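Local atomic coordinates of purine nucleosidase, (IunH-1) (Sulfolobus solfataricus, PDB entry 3T8J), a protein that belongs to the nucleosidase family, an archaeal member with a largely parallel beta sheet packed between helices and a sodium ion bound in the model. Residues A[121-126]-A[165-170]; A[125-130]-A[173-178]. One frame throughout, in Å; residues are numbered along the deposited sequence.

Interaction 1 (A[121-126]-A[165-170]). With NA (sodium ion), chain B.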
loop_
_atom_site.group_PDB
_atom_site.type_symbol
_atom_site.label_atom_id
_atom_site.label_comp_id
_atom_site.label_asym_id
_atom_site.label_seq_id
_atom_site.Cartn_x
_atom_site.Cartn_y
_atom_site.Cartn_z
ATOM N N ILE A 121 -7.791 23.295 14.612
ATOM C CA ILE A 121 -7.006 22.718 15.722
ATOM C C ILE A 121 -7.407 21.279 16.055
ATOM O O ILE A 121 -7.118 20.787 17.137
ATOM C CB ILE A 121 -7.039 23.622 16.985
ATOM C CG1 ILE A 121 -8.462 24.038 17.374
ATOM C CG2 ILE A 121 -6.185 24.883 16.746
ATOM C CD1 ILE A 121 -8.589 24.629 18.810
ATOM N N SER A 122 -8.069 20.622 15.118
ATOM C CA SER A 122 -8.675 19.303 15.293
ATOM C C SER A 122 -8.584 18.487 14.007
ATOM O O SER A 122 -8.143 19.013 12.951
ATOM C CB SER A 122 -10.148 19.506 15.690
ATOM O OG SER A 122 -10.253 20.452 16.770
ATOM N N PRO A 123 -9.041 17.229 14.013
ATOM C CA PRO A 123 -9.146 16.497 12.739
ATOM C C PRO A 123 -9.940 17.293 11.672
ATOM O O PRO A 123 -10.829 18.062 12.007
ATOM C CB PRO A 123 -9.823 15.188 13.142
ATOM C CG PRO A 123 -9.417 14.999 14.577
ATOM C CD PRO A 123 -9.475 16.388 15.138
ATOM N N LEU A 124 -9.603 17.112 10.396
ATOM C CA LEU A 124 -10.022 18.032 9.346
ATOM C C LEU A 124 -11.326 17.657 8.596
ATOM O O LEU A 124 -11.681 18.221 7.550
ATOM C CB LEU A 124 -8.842 18.228 8.381
ATOM C CG LEU A 124 -7.649 19.016 8.950
ATOM C CD1 LEU A 124 -6.375 18.858 8.073
ATOM C CD2 LEU A 124 -7.940 20.497 9.081
ATOM N N THR A 125 -12.081 16.731 9.171
ATOM C CA THR A 125 -13.265 16.176 8.525
ATOM C C THR A 125 -14.308 17.232 8.115
ATOM O O THR A 125 -14.865 17.135 7.028
ATOM C CB THR A 125 -13.892 15.059 9.417
ATOM O OG1 THR A 125 -12.839 14.223 9.913
ATOM C CG2 THR A 125 -14.878 14.241 8.594
ATOM N N ASN A 126 -14.618 18.197 8.986
ATOM C CA ASN A 126 -15.649 19.193 8.654
ATOM C C ASN A 126 -15.212 20.104 7.519
ATOM O O ASN A 126 -16.020 20.436 6.650
ATOM C CB ASN A 126 -16.029 20.052 9.860
ATOM C CG ASN A 126 -16.793 19.290 10.902
ATOM O OD1 ASN A 126 -17.520 18.371 10.582
ATOM N ND2 ASN A 126 -16.643 19.698 12.169
ATOM N N ILE A 165 -4.063 14.717 12.167
ATOM C CA ILE A 165 -3.924 14.190 10.803
ATOM C C ILE A 165 -4.238 12.693 10.761
ATOM O O ILE A 165 -4.947 12.208 9.864
ATOM C CB ILE A 165 -2.517 14.462 10.230
ATOM C CG1 ILE A 165 -2.158 15.955 10.326
ATOM C CG2 ILE A 165 -2.379 13.953 8.746
ATOM C CD1 ILE A 165 -3.111 16.885 9.562
ATOM N N TRP A 166 -3.730 11.933 11.746
ATOM C CA TRP A 166 -3.950 10.485 11.799
ATOM C C TRP A 166 -5.462 10.101 11.901
ATOM O O TRP A 166 -5.891 9.109 11.303
ATOM C CB TRP A 166 -3.180 9.897 13.011
ATOM C CG TRP A 166 -3.366 8.428 13.193
ATOM C CD1 TRP A 166 -2.613 7.405 12.655
ATOM C CD2 TRP A 166 -4.375 7.792 13.990
ATOM N NE1 TRP A 166 -3.109 6.179 13.041
ATOM C CE2 TRP A 166 -4.199 6.394 13.856
ATOM C CE3 TRP A 166 -5.433 8.270 14.784
ATOM C CZ2 TRP A 166 -5.024 5.480 14.499
ATOM C CZ3 TRP A 166 -6.242 7.352 15.418
ATOM C CH2 TRP A 166 -6.037 5.975 15.266
ATOM N N VAL A 167 -6.241 10.855 12.664
ATOM C CA VAL A 167 -7.679 10.518 12.877
ATOM C C VAL A 167 -8.414 10.428 11.549
ATOM O O VAL A 167 -9.173 9.490 11.286
ATOM C CB VAL A 167 -8.360 11.493 13.836
ATOM C CG1 VAL A 167 -9.902 11.430 13.722
ATOM C CG2 VAL A 167 -7.913 11.234 15.306
ATOM N N ASP A 168 -8.131 11.407 10.679
ATOM C CA ASP A 168 -8.773 11.469 9.363
ATOM C C ASP A 168 -7.784 11.936 8.307
ATOM O O ASP A 168 -7.784 13.101 7.925
ATOM C CB ASP A 168 -10.062 12.286 9.367
ATOM C CG ASP A 168 -10.914 12.031 8.127
ATOM O OD1 ASP A 168 -10.400 11.422 7.158
ATOM O OD2 ASP A 168 -12.108 12.429 8.103
ATOM N N PRO A 169 -6.949 11.001 7.842
ATOM C CA PRO A 169 -5.899 11.427 6.886
ATOM C C PRO A 169 -6.457 11.657 5.509
ATOM O O PRO A 169 -5.845 12.371 4.707
ATOM C CB PRO A 169 -4.909 10.267 6.925
ATOM C CG PRO A 169 -5.738 9.086 7.281
ATOM C CD PRO A 169 -6.822 9.578 8.214
ATOM N N ASP A 170 -7.626 11.080 5.223
ATOM C CA ASP A 170 -8.313 11.355 3.947
ATOM C C ASP A 170 -8.791 12.800 3.916
ATOM O O ASP A 170 -8.571 13.534 2.940
ATOM C CB ASP A 170 -9.442 10.337 3.786
ATOM C CG ASP A 170 -8.894 8.930 3.774
ATOM O OD1 ASP A 170 -8.218 8.563 2.803
ATOM O OD2 ASP A 170 -9.055 8.203 4.789
HETATM NA NA NA B . -8.705 20.295 18.695
HETATM O O HOH W 1 -7.480 15.232 9.753
HETATM O O HOH W 2 -7.391 19.593 20.517
#
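Pro123 packs on Val167, and Thr125 meets Asp168, in a buried, mixed apolar and polar contact where the turn after strand 116-120 abuts the junction of helices 163-167 and 169-177. The proline ring carries the apolar part: its CG lies 3.7 Å from Val167 CG1, and CB is close to the same methyl. The rigid ring suits the turn, and the beta-branched valine, already restricted in its rotation, probably loses little freedom in packing on it. Alongside, Leu124 and Ile165 run in the same direction, with the methyls Leu124 CD1 and Ile165 CD1 4.1 Å apart.

The polar part gathers around Asp168, the N-cap residue of the following helix. Its CG stands trans to its own nitrogen (chi1 -164°), which lets OD1 cap a backbone NH just beyond Asp170 while OD2 lies 2.7 Å from Thr125 OG1. Those two side chains cross at about a right angle. The single threonine hydroxyl proton can serve either carboxylate, Asp168 OD2 or Glu35 OE2. Beside this pair, a water accepts from Leu124 N at 2.9 Å and donates to Asp168 O at 2.8 Å, joining the two backbones where they do not touch directly.

At the start of the same turn, Ile121 O (2.3 Å) and Ser122 OG (2.5 Å) bind the sodium ion, with Asp9, Asp14 and a water completing the site. Hard oxygen ligands match this cation, and the chemistry implies that one short turn both supplies metal ligands and is tied, through Thr125 OG1 and a bridging water, to Asp168 at the start of helix 169-177.

Interaction 2 (A[125-130]-A[173-178])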
loop_
_atom_site.group_PDB
_atom_site.type_symbol
_atom_site.label_atom_id
_atom_site.label_comp_id
_atom_site.label_asym_id
_atom_site.label_seq_id
_atom_site.Cartn_x
_atom_site.Cartn_y
_atom_site.Cartn_z
ATOM N N THR A 125 -12.081 16.731 9.171
ATOM C CA THR A 125 -13.265 16.176 8.525
ATOM C C THR A 125 -14.308 17.232 8.115
ATOM O O THR A 125 -14.865 17.135 7.028
ATOM C CB THR A 125 -13.892 15.059 9.417
ATOM O OG1 THR A 125 -12.839 14.223 9.913
ATOM C CG2 THR A 125 -14.878 14.241 8.594
ATOM N N ASN A 126 -14.618 18.197 8.986
ATOM C CA ASN A 126 -15.649 19.193 8.654
ATOM C C ASN A 126 -15.212 20.104 7.519
ATOM O O ASN A 126 -16.020 20.436 6.650
ATOM C CB ASN A 126 -16.029 20.052 9.860
ATOM C CG ASN A 126 -16.793 19.290 10.902
ATOM O OD1 ASN A 126 -17.520 18.371 10.582
ATOM N ND2 ASN A 126 -16.643 19.698 12.169
ATOM N N LEU A 127 -13.942 20.538 7.551
ATOM C CA LEU A 127 -13.452 21.428 6.467
ATOM C C LEU A 127 -13.420 20.671 5.155
ATOM O O LEU A 127 -13.728 21.253 4.091
ATOM C CB LEU A 127 -12.098 22.047 6.822
ATOM C CG LEU A 127 -11.508 23.043 5.815
ATOM C CD1 LEU A 127 -12.421 24.244 5.681
ATOM C CD2 LEU A 127 -10.116 23.486 6.278
ATOM N N ALA A 128 -13.000 19.407 5.159
ATOM C CA ALA A 128 -13.018 18.593 3.955
ATOM C C ALA A 128 -14.422 18.438 3.396
ATOM O O ALA A 128 -14.617 18.591 2.190
ATOM C CB ALA A 128 -12.379 17.206 4.204
ATOM N N LEU A 129 -15.401 18.113 4.240
ATOM C CA LEU A 129 -16.780 17.955 3.782
ATOM C C LEU A 129 -17.339 19.271 3.202
ATOM O O LEU A 129 -18.002 19.252 2.170
ATOM C CB LEU A 129 -17.670 17.389 4.906
ATOM C CG LEU A 129 -19.038 16.851 4.480
ATOM C CD1 LEU A 129 -18.965 15.984 3.230
ATOM C CD2 LEU A 129 -19.665 16.066 5.630
ATOM N N ALA A 130 -17.049 20.407 3.850
ATOM C CA ALA A 130 -17.473 21.698 3.334
ATOM C C ALA A 130 -16.869 21.936 1.940
ATOM O O ALA A 130 -17.570 22.382 1.011
ATOM C CB ALA A 130 -17.074 22.826 4.315
ATOM N N LYS A 173 -5.757 14.999 3.508
ATOM C CA LYS A 173 -5.243 14.994 2.122
ATOM C C LYS A 173 -6.097 15.912 1.261
ATOM O O LYS A 173 -5.559 16.713 0.445
ATOM C CB LYS A 173 -5.220 13.570 1.552
ATOM C CG LYS A 173 -4.487 13.446 0.210
ATOM C CD LYS A 173 -4.141 11.954 -0.086
ATOM C CE LYS A 173 -2.994 11.763 -1.054
ATOM N NZ LYS A 173 -1.609 11.993 -0.513
ATOM N N ILE A 174 -7.417 15.847 1.406
ATOM C CA ILE A 174 -8.323 16.744 0.663
ATOM C C ILE A 174 -8.010 18.219 0.955
ATOM O O ILE A 174 -7.888 19.041 0.040
ATOM C CB ILE A 174 -9.805 16.417 1.002
ATOM C CG1 ILE A 174 -10.171 15.072 0.390
ATOM C CG2 ILE A 174 -10.755 17.529 0.496
ATOM C CD1 ILE A 174 -11.471 14.474 1.033
ATOM N N VAL A 175 -7.810 18.571 2.208
ATOM C CA VAL A 175 -7.571 19.953 2.608
ATOM C C VAL A 175 -6.224 20.461 2.054
ATOM O O VAL A 175 -6.153 21.584 1.544
ATOM C CB VAL A 175 -7.669 20.085 4.143
ATOM C CG1 VAL A 175 -7.062 21.389 4.647
ATOM C CG2 VAL A 175 -9.147 19.979 4.536
ATOM N N PHE A 176 -5.188 19.620 2.153
ATOM C CA PHE A 176 -3.849 20.009 1.708
ATOM C C PHE A 176 -3.733 20.067 0.193
ATOM O O PHE A 176 -2.782 20.692 -0.289
ATOM C CB PHE A 176 -2.759 19.145 2.372
ATOM C CG PHE A 176 -2.359 19.625 3.725
ATOM C CD1 PHE A 176 -3.162 19.367 4.830
ATOM C CD2 PHE A 176 -1.192 20.315 3.928
ATOM C CE1 PHE A 176 -2.808 19.804 6.097
ATOM C CE2 PHE A 176 -0.850 20.780 5.181
ATOM C CZ PHE A 176 -1.650 20.494 6.279
ATOM N N ASN A 177 -4.652 19.425 -0.542
ATOM C CA ASN A 177 -4.639 19.421 -2.015
ATOM C C ASN A 177 -5.580 20.480 -2.618
ATOM O O ASN A 177 -5.506 20.762 -3.825
ATOM C CB ASN A 177 -5.030 18.025 -2.514
ATOM C CG ASN A 177 -4.938 17.876 -4.008
ATOM O OD1 ASN A 177 -3.861 17.974 -4.593
ATOM N ND2 ASN A 177 -6.080 17.628 -4.642
ATOM N N ALA A 178 -6.439 21.090 -1.804
ATOM C CA ALA A 178 -7.529 21.962 -2.294
ATOM C C ALA A 178 -7.069 23.326 -2.817
ATOM O O ALA A 178 -7.738 23.912 -3.679
ATOM C CB ALA A 178 -8.581 22.169 -1.208
#
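Val175 lays its CG2 methyl over the face of the peptide joining Leu127 to Ala128, almost directly above Ala128 N at 3.9 Å; this peptide is the flat group of the contact, for no aromatic ring takes part. Its other face looks into helix 125-133. At one edge lies Ala128 CB, while the Leu127 side chain rises from the far end on the same side as the valine methyl.

Both flanking residues add to the apolar contact. Leu127 crosses Val175 at about a right angle, and its CD2 fits against both valine methyls, 4.0 Å from Val175 CG2. With Leu127 CG trans to its own nitrogen (chi1 -177°), the branched end is carried out to the valine. Ala128 has only a methyl to offer, which suits the place where the backbones come closest: Ala128 CA and Val175 CA are the nearest pair, 5.8 Å apart. Its CB also lies 4.1 Å from Ile174 CG2.

The two segments belong to the connecting helices of successive beta-alpha-beta units: helix 125-133 leads from strand 116-120 to strand 141-147, and helix 169-177 precedes strand 182-185, the next parallel strand of the sheet. Their axes pass 9.0 Å apart at 59°, a separation to which the small alanine probably contributes. Ile174 reaches on to Tyr131 and Leu132 further along the first helix, and it also packs on Leu68 of the second subunit, which places this helix pair beside the subunit interface.

How the interactions relate
The centres of interactions 1 and 2 are 9 Å apart. Along the chain, 121-126 overlaps 125-130, with Thr125 and Asn126 common to both, and 165-170 is followed by 173-178. Both segment pairs run onto helices 125-133 and 169-177: interaction 1 joins the turn and first residue of the former to the end of helix 163-167 and the N-cap of the latter, whereas interaction 2 joins the two helices themselves. Leu124 bridges them, its CB lying 4.2 Å from Val175 CG2 and its CD1 touching Phe176. Through it the apolar packing runs on, so the turn that supplies metal ligands and the helix pair near the second subunit are packed as one region.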